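Local structure of fibrinogen binding protein (Staphylococcus aureus subsp. aureus Mu50, 3DOA) at residues A[16-27]-A[79-90]; A[112-120]-A[129-138]. The protein probably acts in ribosome-associated quality control as an NFACT-family protein, though it is named for fibrinogen binding. All coordinates share one frame; numbering follows the deposited sequence.

Contact 1 (A[16-27]-A[79-90])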
loop_
_atom_site.group_PDB
_atom_site.type_symbol
_atom_site.label_atom_id
_atom_site.label_comp_id
_atom_site.label_asym_id
_atom_site.label_seq_id
_atom_site.Cartn_x
_atom_site.Cartn_y
_atom_site.Cartn_z
ATOM N N GLN A 16 3.449 -12.279 1.986
ATOM C CA GLN A 16 4.351 -13.182 1.271
ATOM C C GLN A 16 3.997 -14.697 1.399
ATOM O O GLN A 16 4.304 -15.522 0.511
ATOM C CB GLN A 16 5.762 -12.925 1.757
ATOM C CG GLN A 16 6.167 -11.487 1.554
ATOM C CD GLN A 16 6.368 -11.186 0.110
ATOM O OE1 GLN A 16 7.076 -11.923 -0.530
ATOM N NE2 GLN A 16 5.784 -10.113 -0.412
ATOM N N PHE A 17 3.343 -15.071 2.487
ATOM C CA PHE A 17 2.975 -16.446 2.683
ATOM C C PHE A 17 1.948 -16.826 1.623
ATOM O O PHE A 17 1.750 -17.986 1.358
ATOM C CB PHE A 17 2.428 -16.667 4.102
ATOM C CG PHE A 17 0.978 -16.273 4.265
ATOM C CD1 PHE A 17 -0.024 -17.215 4.195
ATOM C CD2 PHE A 17 0.619 -14.957 4.462
ATOM C CE1 PHE A 17 -1.380 -16.847 4.337
ATOM C CE2 PHE A 17 -0.716 -14.578 4.601
ATOM C CZ PHE A 17 -1.714 -15.517 4.539
ATOM N N LEU A 18 1.302 -15.875 0.992
ATOM C CA LEU A 18 0.435 -16.218 -0.131
ATOM C C LEU A 18 1.196 -16.550 -1.459
ATOM O O LEU A 18 0.609 -17.124 -2.376
ATOM C CB LEU A 18 -0.585 -15.087 -0.384
ATOM C CG LEU A 18 -1.593 -14.657 0.699
ATOM C CD1 LEU A 18 -2.296 -13.350 0.342
ATOM C CD2 LEU A 18 -2.592 -15.745 0.932
ATOM N N THR A 19 2.463 -16.190 -1.619
ATOM C CA THR A 19 3.182 -16.606 -2.862
ATOM C C THR A 19 3.116 -18.136 -3.108
ATOM O O THR A 19 3.309 -18.874 -2.171
ATOM C CB THR A 19 4.636 -16.208 -2.783
ATOM O OG1 THR A 19 4.702 -15.008 -2.063
ATOM C CG2 THR A 19 5.184 -15.924 -4.097
ATOM N N THR A 20 2.835 -18.604 -4.333
ATOM C CA THR A 20 2.547 -20.034 -4.603
ATOM C C THR A 20 1.098 -20.401 -4.564
ATOM O O THR A 20 0.723 -21.430 -5.095
ATOM C CB THR A 20 3.211 -20.920 -3.594
ATOM O OG1 THR A 20 4.584 -20.715 -3.799
ATOM C CG2 THR A 20 2.857 -22.424 -3.732
ATOM N N GLY A 21 0.277 -19.585 -3.909
ATOM C CA GLY A 21 -1.116 -19.902 -3.747
ATOM C C GLY A 21 -1.760 -19.735 -5.101
ATOM O O GLY A 21 -1.224 -19.068 -6.006
ATOM N N ARG A 22 -2.936 -20.349 -5.197
ATOM C CA ARG A 22 -3.777 -20.346 -6.355
ATOM C C ARG A 22 -4.960 -19.395 -6.167
ATOM O O ARG A 22 -5.615 -19.393 -5.127
ATOM C CB ARG A 22 -4.327 -21.757 -6.540
ATOM C CG ARG A 22 -5.088 -21.971 -7.864
ATOM C CD ARG A 22 -5.458 -23.409 -8.120
ATOM N NE ARG A 22 -4.362 -24.398 -7.930
ATOM C CZ ARG A 22 -3.370 -24.725 -8.798
ATOM N NH1 ARG A 22 -3.215 -24.112 -9.972
ATOM N NH2 ARG A 22 -2.489 -25.685 -8.470
ATOM N N VAL A 23 -5.260 -18.630 -7.206
ATOM C CA VAL A 23 -6.410 -17.765 -7.201
ATOM C C VAL A 23 -7.666 -18.617 -7.458
ATOM O O VAL A 23 -7.870 -19.240 -8.513
ATOM C CB VAL A 23 -6.293 -16.739 -8.292
ATOM C CG1 VAL A 23 -7.418 -15.775 -8.205
ATOM C CG2 VAL A 23 -4.946 -16.060 -8.227
ATOM N N HIS A 24 -8.530 -18.608 -6.473
ATOM C CA HIS A 24 -9.566 -19.579 -6.373
ATOM C C HIS A 24 -10.925 -19.010 -6.639
ATOM O O HIS A 24 -11.860 -19.773 -6.861
ATOM C CB HIS A 24 -9.538 -20.122 -4.962
ATOM C CG HIS A 24 -10.489 -21.237 -4.723
ATOM N ND1 HIS A 24 -11.688 -21.056 -4.068
ATOM C CD2 HIS A 24 -10.422 -22.548 -5.038
ATOM C CE1 HIS A 24 -12.315 -22.213 -3.973
ATOM N NE2 HIS A 24 -11.569 -23.133 -4.558
ATOM N N LYS A 25 -11.050 -17.689 -6.603
ATOM C CA LYS A 25 -12.354 -17.015 -6.591
ATOM C C LYS A 25 -12.109 -15.513 -6.633
ATOM O O LYS A 25 -11.127 -14.993 -6.050
ATOM C CB LYS A 25 -13.094 -17.356 -5.306
ATOM C CG LYS A 25 -14.640 -17.334 -5.349
ATOM C CD LYS A 25 -15.292 -18.655 -4.647
ATOM C CE LYS A 25 -14.908 -18.868 -3.088
ATOM N NZ LYS A 25 -15.001 -20.309 -2.523
ATOM N N ILE A 26 -12.982 -14.799 -7.326
ATOM C CA ILE A 26 -12.855 -13.350 -7.361
ATOM C C ILE A 26 -14.229 -12.745 -7.359
ATOM O O ILE A 26 -14.986 -12.973 -8.274
ATOM C CB ILE A 26 -12.063 -12.854 -8.584
ATOM C CG1 ILE A 26 -10.733 -13.625 -8.664
ATOM C CG2 ILE A 26 -11.847 -11.304 -8.514
ATOM C CD1 ILE A 26 -9.766 -13.143 -9.745
ATOM N N ASN A 27 -14.562 -11.995 -6.312
ATOM C CA ASN A 27 -15.793 -11.252 -6.299
ATOM C C ASN A 27 -15.596 -9.749 -6.209
ATOM O O ASN A 27 -14.482 -9.265 -6.147
ATOM C CB ASN A 27 -16.660 -11.733 -5.178
ATOM C CG ASN A 27 -16.795 -13.188 -5.170
ATOM O OD1 ASN A 27 -17.757 -13.729 -5.674
ATOM N ND2 ASN A 27 -15.821 -13.849 -4.600
ATOM N N ARG A 79 -11.649 -13.152 -13.340
ATOM C CA ARG A 79 -11.716 -14.592 -13.362
ATOM C C ARG A 79 -11.140 -15.199 -14.631
ATOM O O ARG A 79 -10.353 -16.145 -14.562
ATOM C CB ARG A 79 -13.148 -15.007 -13.266
ATOM C CG ARG A 79 -13.800 -14.476 -12.033
ATOM C CD ARG A 79 -15.296 -14.740 -11.978
ATOM N NE ARG A 79 -15.718 -14.852 -10.588
ATOM C CZ ARG A 79 -16.940 -15.134 -10.162
ATOM N NH1 ARG A 79 -17.952 -15.387 -10.978
ATOM N NH2 ARG A 79 -17.135 -15.179 -8.868
ATOM N N LYS A 80 -11.538 -14.655 -15.776
ATOM C CA LYS A 80 -11.030 -15.089 -17.071
ATOM C C LYS A 80 -9.531 -15.222 -17.076
ATOM O O LYS A 80 -8.979 -16.225 -17.466
ATOM C CB LYS A 80 -11.358 -14.042 -18.104
ATOM C CG LYS A 80 -11.688 -14.570 -19.488
ATOM C CD LYS A 80 -11.763 -13.438 -20.613
ATOM C CE LYS A 80 -10.526 -13.450 -21.572
ATOM N NZ LYS A 80 -10.976 -13.513 -23.004
ATOM N N HIS A 81 -8.848 -14.187 -16.620
ATOM C CA HIS A 81 -7.391 -14.151 -16.691
ATOM C C HIS A 81 -6.673 -14.697 -15.480
ATOM O O HIS A 81 -5.496 -15.043 -15.592
ATOM C CB HIS A 81 -6.936 -12.727 -16.861
ATOM C CG HIS A 81 -7.336 -12.108 -18.154
ATOM N ND1 HIS A 81 -6.431 -11.874 -19.167
ATOM C CD2 HIS A 81 -8.518 -11.596 -18.570
ATOM C CE1 HIS A 81 -7.056 -11.274 -20.167
ATOM N NE2 HIS A 81 -8.322 -11.098 -19.833
ATOM N N LEU A 82 -7.319 -14.723 -14.319
ATOM C CA LEU A 82 -6.592 -15.027 -13.071
ATOM C C LEU A 82 -7.080 -16.270 -12.354
ATOM O O LEU A 82 -6.315 -17.001 -11.784
ATOM C CB LEU A 82 -6.646 -13.833 -12.123
ATOM C CG LEU A 82 -6.210 -12.488 -12.720
ATOM C CD1 LEU A 82 -6.303 -11.369 -11.696
ATOM C CD2 LEU A 82 -4.804 -12.567 -13.324
ATOM N N GLU A 83 -8.374 -16.520 -12.411
ATOM C CA GLU A 83 -8.944 -17.653 -11.728
ATOM C C GLU A 83 -8.238 -18.842 -12.309
ATOM O O GLU A 83 -8.148 -19.013 -13.549
ATOM C CB GLU A 83 -10.440 -17.711 -11.970
ATOM C CG GLU A 83 -11.212 -18.385 -10.877
ATOM C CD GLU A 83 -12.741 -18.076 -10.956
ATOM O OE1 GLU A 83 -13.200 -17.122 -10.232
ATOM O OE2 GLU A 83 -13.478 -18.785 -11.735
ATOM N N GLY A 84 -7.687 -19.632 -11.411
ATOM C CA GLY A 84 -6.830 -20.733 -11.790
ATOM C C GLY A 84 -5.366 -20.557 -11.445
ATOM O O GLY A 84 -4.728 -21.520 -11.034
ATOM N N GLY A 85 -4.864 -19.329 -11.597
ATOM C CA GLY A 85 -3.431 -19.002 -11.570
ATOM C C GLY A 85 -2.710 -19.173 -10.255
ATOM O O GLY A 85 -3.308 -19.356 -9.183
ATOM N N ILE A 86 -1.397 -19.149 -10.345
ATOM C CA ILE A 86 -0.593 -19.157 -9.174
ATOM C C ILE A 86 0.001 -17.772 -9.022
ATOM O O ILE A 86 0.261 -17.058 -10.021
ATOM C CB ILE A 86 0.547 -20.199 -9.257
ATOM C CG1 ILE A 86 -0.027 -21.570 -9.536
ATOM C CG2 ILE A 86 1.404 -20.217 -7.989
ATOM C CD1 ILE A 86 -1.034 -22.061 -8.605
ATOM N N ILE A 87 0.210 -17.418 -7.753
ATOM C CA ILE A 87 0.779 -16.114 -7.396
ATOM C C ILE A 87 2.235 -16.369 -7.344
ATOM O O ILE A 87 2.724 -17.137 -6.562
ATOM C CB ILE A 87 0.246 -15.494 -6.039
ATOM C CG1 ILE A 87 -1.187 -14.989 -6.228
ATOM C CG2 ILE A 87 1.053 -14.326 -5.686
ATOM C CD1 ILE A 87 -2.130 -15.317 -5.079
ATOM N N GLU A 88 2.910 -15.727 -8.247
ATOM C CA GLU A 88 4.339 -15.877 -8.331
ATOM C C GLU A 88 5.063 -14.877 -7.480
ATOM O O GLU A 88 6.192 -15.120 -7.150
ATOM C CB GLU A 88 4.810 -15.653 -9.781
ATOM C CG GLU A 88 4.157 -16.554 -10.785
ATOM C CD GLU A 88 5.175 -17.185 -11.668
ATOM O OE1 GLU A 88 5.851 -16.407 -12.409
ATOM O OE2 GLU A 88 5.313 -18.444 -11.597
ATOM N N SER A 89 4.442 -13.720 -7.252
ATOM C CA SER A 89 5.058 -12.604 -6.535
ATOM C C SER A 89 4.030 -11.546 -6.160
ATOM O O SER A 89 3.058 -11.294 -6.926
ATOM C CB SER A 89 6.187 -11.962 -7.314
ATOM O OG SER A 89 6.179 -10.568 -7.191
ATOM N N ILE A 90 4.243 -10.987 -4.947
ATOM C CA ILE A 90 3.565 -9.798 -4.441
ATOM C C ILE A 90 4.645 -8.895 -3.930
ATOM O O ILE A 90 5.453 -9.295 -3.104
ATOM C CB ILE A 90 2.722 -10.108 -3.283
ATOM C CG1 ILE A 90 1.759 -11.269 -3.605
ATOM C CG2 ILE A 90 1.969 -8.866 -2.912
ATOM C CD1 ILE A 90 0.996 -11.825 -2.367
#
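V23 is the bump at the middle of this contact. It sits in the hollow of the type II turn from L82 to G85, where the chain leaves helix 73-82, with V23 CB 3.5 Å from L82 O. With CG1 anti to the backbone N (chi1 -175°), CG1 faces L82 CB and CG2 leans toward I87 CD1 at 4.3 Å. Next along, I26 fills the groove between R79 and L82. Its CD1 lies 4.0 Å from L82 CB, the two side chains crossing at about a right angle, and its CB rests against R79 CG. Beyond that groove, R79 stretches out so that NE and NH2 both reach I26 O in weak bonds. On the outer side R22 lays one guanidinium face over I86 CD1, and NH1 donates within the group's plane to G84 O (3.2 Å, 165°). At the far end I90 CD1 meets L18 CB at 4.1 Å, and Q16 NE2 reaches I90 O at 2.8 Å. The backbones close the seam with V23 N to G85 O, G84 N to V23 O, I87 N to G21 O and T20 N to I87 O, around the single bridge of R22 with I86. Each strand starts just after a type II turn. The arrangement is an edge-to-edge join of two antiparallel sheets through their outermost strands, with I87 turned inward onto V38 of one and I101 of the other.

Contact 2 (A[112-120]-A[129-138])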
loop_
_atom_site.group_PDB
_atom_site.type_symbol
_atom_site.label_atom_id
_atom_site.label_comp_id
_atom_site.label_asym_id
_atom_site.label_seq_id
_atom_site.Cartn_x
_atom_site.Cartn_y
_atom_site.Cartn_z
ATOM N N THR A 112 -0.154 -21.002 -21.539
ATOM C CA THR A 112 0.174 -20.188 -20.295
ATOM C C THR A 112 0.184 -18.666 -20.564
ATOM O O THR A 112 0.666 -18.201 -21.601
ATOM C CB THR A 112 1.484 -20.578 -19.549
ATOM O OG1 THR A 112 2.594 -20.118 -20.304
ATOM C CG2 THR A 112 1.605 -22.103 -19.309
ATOM N N ILE A 113 -0.417 -17.918 -19.640
ATOM C CA ILE A 113 -0.455 -16.448 -19.688
ATOM C C ILE A 113 0.129 -15.895 -18.379
ATOM O O ILE A 113 -0.013 -16.485 -17.295
ATOM C CB ILE A 113 -1.892 -15.865 -19.958
ATOM C CG1 ILE A 113 -2.908 -16.478 -18.986
ATOM C CG2 ILE A 113 -2.272 -16.096 -21.380
ATOM C CD1 ILE A 113 -4.280 -15.903 -19.034
ATOM N N TYR A 114 0.814 -14.775 -18.524
ATOM C CA TYR A 114 1.461 -14.092 -17.439
ATOM C C TYR A 114 0.733 -12.738 -17.269
ATOM O O TYR A 114 0.681 -11.918 -18.181
ATOM C CB TYR A 114 2.938 -13.887 -17.783
ATOM C CG TYR A 114 3.810 -15.125 -17.592
ATOM C CD1 TYR A 114 4.312 -15.817 -18.679
ATOM C CD2 TYR A 114 4.136 -15.601 -16.312
ATOM C CE1 TYR A 114 5.129 -16.931 -18.497
ATOM C CE2 TYR A 114 4.917 -16.688 -16.112
ATOM C CZ TYR A 114 5.431 -17.363 -17.209
ATOM O OH TYR A 114 6.221 -18.499 -17.055
ATOM N N ARG A 115 0.162 -12.539 -16.081
ATOM C CA ARG A 115 -0.602 -11.334 -15.670
ATOM C C ARG A 115 -0.044 -10.642 -14.402
ATOM O O ARG A 115 0.535 -11.318 -13.537
ATOM C CB ARG A 115 -2.014 -11.758 -15.378
ATOM C CG ARG A 115 -2.648 -12.453 -16.521
ATOM C CD ARG A 115 -2.767 -11.540 -17.699
ATOM N NE ARG A 115 -3.471 -12.106 -18.863
ATOM C CZ ARG A 115 -2.902 -12.272 -20.047
ATOM N NH1 ARG A 115 -1.602 -11.973 -20.256
ATOM N NH2 ARG A 115 -3.640 -12.762 -21.021
ATOM N N THR A 116 -0.199 -9.311 -14.329
ATOM C CA THR A 116 0.072 -8.534 -13.119
ATOM C C THR A 116 -1.135 -7.696 -12.721
ATOM O O THR A 116 -1.669 -6.931 -13.549
ATOM C CB THR A 116 1.203 -7.595 -13.331
ATOM O OG1 THR A 116 2.377 -8.375 -13.525
ATOM C CG2 THR A 116 1.394 -6.704 -12.136
ATOM N N VAL A 117 -1.578 -7.864 -11.466
ATOM C CA VAL A 117 -2.563 -6.962 -10.857
ATOM C C VAL A 117 -1.818 -5.815 -10.130
ATOM O O VAL A 117 -0.953 -6.072 -9.295
ATOM C CB VAL A 117 -3.427 -7.723 -9.875
ATOM C CG1 VAL A 117 -4.368 -6.758 -9.108
ATOM C CG2 VAL A 117 -4.192 -8.820 -10.629
ATOM N N ILE A 118 -2.129 -4.570 -10.493
ATOM C CA ILE A 118 -1.542 -3.359 -9.896
ATOM C C ILE A 118 -2.599 -2.570 -9.055
ATOM O O ILE A 118 -3.604 -2.086 -9.589
ATOM C CB ILE A 118 -1.001 -2.435 -10.960
ATOM C CG1 ILE A 118 -0.283 -3.235 -12.057
ATOM C CG2 ILE A 118 -0.068 -1.449 -10.327
ATOM C CD1 ILE A 118 0.667 -2.388 -12.966
ATOM N N LEU A 119 -2.396 -2.507 -7.725
ATOM C CA LEU A 119 -3.200 -1.658 -6.846
ATOM C C LEU A 119 -2.377 -0.394 -6.557
ATOM O O LEU A 119 -1.231 -0.475 -6.087
ATOM C CB LEU A 119 -3.574 -2.376 -5.552
ATOM C CG LEU A 119 -4.477 -1.595 -4.573
ATOM C CD1 LEU A 119 -5.822 -1.167 -5.163
ATOM C CD2 LEU A 119 -4.690 -2.379 -3.301
ATOM N N GLU A 120 -2.978 0.737 -6.883
ATOM C CA GLU A 120 -2.440 2.041 -6.630
ATOM C C GLU A 120 -3.347 2.679 -5.634
ATOM O O GLU A 120 -4.477 2.944 -5.933
ATOM C CB GLU A 120 -2.493 2.887 -7.878
ATOM C CG GLU A 120 -1.715 2.378 -9.020
ATOM C CD GLU A 120 -1.847 3.259 -10.180
ATOM O OE1 GLU A 120 -2.768 4.054 -10.177
ATOM O OE2 GLU A 120 -1.039 3.173 -11.096
ATOM N N ILE A 129 -5.770 -2.362 -11.614
ATOM C CA ILE A 129 -5.391 -2.505 -13.033
ATOM C C ILE A 129 -4.646 -3.830 -13.342
ATOM O O ILE A 129 -3.720 -4.285 -12.628
ATOM C CB ILE A 129 -4.482 -1.363 -13.537
ATOM C CG1 ILE A 129 -5.057 0.013 -13.234
ATOM C CG2 ILE A 129 -4.265 -1.449 -15.032
ATOM C CD1 ILE A 129 -3.949 1.084 -13.359
ATOM N N LEU A 130 -5.066 -4.425 -14.458
ATOM C CA LEU A 130 -4.571 -5.714 -14.884
ATOM C C LEU A 130 -3.801 -5.475 -16.164
ATOM O O LEU A 130 -4.275 -4.804 -17.073
ATOM C CB LEU A 130 -5.769 -6.616 -15.111
ATOM C CG LEU A 130 -5.512 -8.102 -15.300
ATOM C CD1 LEU A 130 -4.714 -8.722 -14.135
ATOM C CD2 LEU A 130 -6.902 -8.739 -15.558
ATOM N N VAL A 131 -2.595 -5.995 -16.216
ATOM C CA VAL A 131 -1.768 -5.811 -17.365
ATOM C C VAL A 131 -1.141 -7.164 -17.640
ATOM O O VAL A 131 -1.166 -8.050 -16.762
ATOM C CB VAL A 131 -0.679 -4.789 -17.088
ATOM C CG1 VAL A 131 -1.299 -3.503 -16.609
ATOM C CG2 VAL A 131 0.287 -5.332 -16.063
ATOM N N ASP A 132 -0.576 -7.326 -18.848
ATOM C CA ASP A 132 0.146 -8.541 -19.208
ATOM C C ASP A 132 1.625 -8.367 -18.911
ATOM O O ASP A 132 2.058 -7.318 -18.420
ATOM C CB ASP A 132 -0.096 -8.861 -20.664
ATOM C CG ASP A 132 0.481 -7.805 -21.598
ATOM O OD1 ASP A 132 1.479 -7.154 -21.236
ATOM O OD2 ASP A 132 -0.061 -7.630 -22.718
ATOM N N GLU A 133 2.397 -9.400 -19.215
ATOM C CA GLU A 133 3.875 -9.398 -19.025
ATOM C C GLU A 133 4.601 -8.316 -19.792
ATOM O O GLU A 133 5.717 -7.954 -19.391
ATOM C CB GLU A 133 4.553 -10.762 -19.362
ATOM C CG GLU A 133 4.526 -11.177 -20.794
ATOM C CD GLU A 133 3.141 -11.644 -21.189
ATOM O OE1 GLU A 133 2.112 -11.010 -20.836
ATOM O OE2 GLU A 133 3.041 -12.676 -21.856
ATOM N N ASN A 134 4.001 -7.797 -20.864
ATOM C CA ASN A 134 4.543 -6.567 -21.470
ATOM C C ASN A 134 3.946 -5.208 -20.997
ATOM O O ASN A 134 4.190 -4.183 -21.631
ATOM C CB ASN A 134 4.442 -6.712 -22.961
ATOM C CG ASN A 134 5.077 -8.018 -23.453
ATOM O OD1 ASN A 134 6.106 -8.460 -22.917
ATOM N ND2 ASN A 134 4.454 -8.650 -24.459
ATOM N N ARG A 135 3.194 -5.219 -19.870
ATOM C CA ARG A 135 2.471 -4.063 -19.351
ATOM C C ARG A 135 1.348 -3.489 -20.253
ATOM O O ARG A 135 0.979 -2.340 -20.102
ATOM C CB ARG A 135 3.457 -2.924 -19.045
ATOM C CG ARG A 135 4.863 -3.299 -18.458
ATOM C CD ARG A 135 4.867 -3.885 -17.040
ATOM N NE ARG A 135 4.733 -2.846 -16.024
ATOM C CZ ARG A 135 4.376 -3.042 -14.746
ATOM N NH1 ARG A 135 4.110 -4.254 -14.278
ATOM N NH2 ARG A 135 4.246 -2.005 -13.941
ATOM N N LYS A 136 0.834 -4.250 -21.216
ATOM C CA LYS A 136 -0.330 -3.810 -22.010
ATOM C C LYS A 136 -1.455 -3.889 -20.968
ATOM O O LYS A 136 -1.569 -4.890 -20.250
ATOM C CB LYS A 136 -0.584 -4.751 -23.214
ATOM C CG LYS A 136 -1.232 -4.176 -24.596
ATOM C CD LYS A 136 -1.810 -5.358 -25.585
ATOM C CE LYS A 136 -2.427 -4.878 -27.001
ATOM N NZ LYS A 136 -3.748 -5.495 -27.598
ATOM N N ILE A 137 -2.239 -2.825 -20.820
ATOM C CA ILE A 137 -3.330 -2.820 -19.830
ATOM C C ILE A 137 -4.417 -3.713 -20.357
ATOM O O ILE A 137 -4.913 -3.446 -21.409
ATOM C CB ILE A 137 -4.028 -1.448 -19.695
ATOM C CG1 ILE A 137 -3.118 -0.397 -19.069
ATOM C CG2 ILE A 137 -5.376 -1.613 -18.894
ATOM C CD1 ILE A 137 -3.688 0.983 -19.299
ATOM N N ILE A 138 -4.810 -4.745 -19.644
ATOM C CA ILE A 138 -5.962 -5.534 -20.068
ATOM C C ILE A 138 -7.239 -4.829 -19.654
ATOM O O ILE A 138 -8.130 -4.642 -20.464
ATOM C CB ILE A 138 -5.904 -6.980 -19.487
ATOM C CG1 ILE A 138 -4.736 -7.713 -20.164
ATOM C CG2 ILE A 138 -7.270 -7.688 -19.608
ATOM C CD1 ILE A 138 -4.134 -8.706 -19.360
#
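R115 lies across I138 at about a right angle, with I138 CD1 3.5 Å above one face of its guanidinium and I113 CB over the centre of the opposite face. The bend at chi2 (-63°) turns the chain toward the 129-138 segment. NE is probably hydrogen-bonded to H81 ND1, from helix 73-82. At the edge, in plane, stands E133 OE1, a long salt bridge of 3.9 Å from NH1, and NH1 also donates to Y114 O from above that carbonyl's plane. On the same face of the hairpin V117 CG2 meets L130 CD1 at 3.5 Å, the two chains oblique to each other. On the other face T116 CB packs on V131 CG2 at 3.7 Å. I118 crosses R135 at about a right angle, its CD1 3.7 Å from R135 NH2, which pairs with E100. The antiparallel backbones are tied by paired bonds at T116-V131 and I118-I129. D132 OD1, accepting from K136 N, steadies the type I turn that brings I138 back. Strand 112-120 runs between strands 98-106 and 127-132: T116 OG1 bonds D102, while helix 73-82 packs on the R115, V117 and L130 face, and Y160 on the side of I118 and I129.

The end of helix 73-82 couples the two contacts, whose centres are about 13 Å apart. L82, which contact 1 uses to receive V23 and I26, turns its methyls to contact 2: CD1 is 3.5 Å from V117 CG2, and CD2 is 3.6 Å from R115 CB. H81, next to L82, adds a probable hydrogen bond between R115 NE, the donor, and H81 ND1 at 3.0 Å, and its NE2 packs 3.6 Å from I138 CG2. Both contacts reach one five-stranded sheet, with strand 98-106 between 86-92 and 112-120. Contact 1 joins that sheet's edge to the four-stranded one; contact 2 continues it toward the opposite edge.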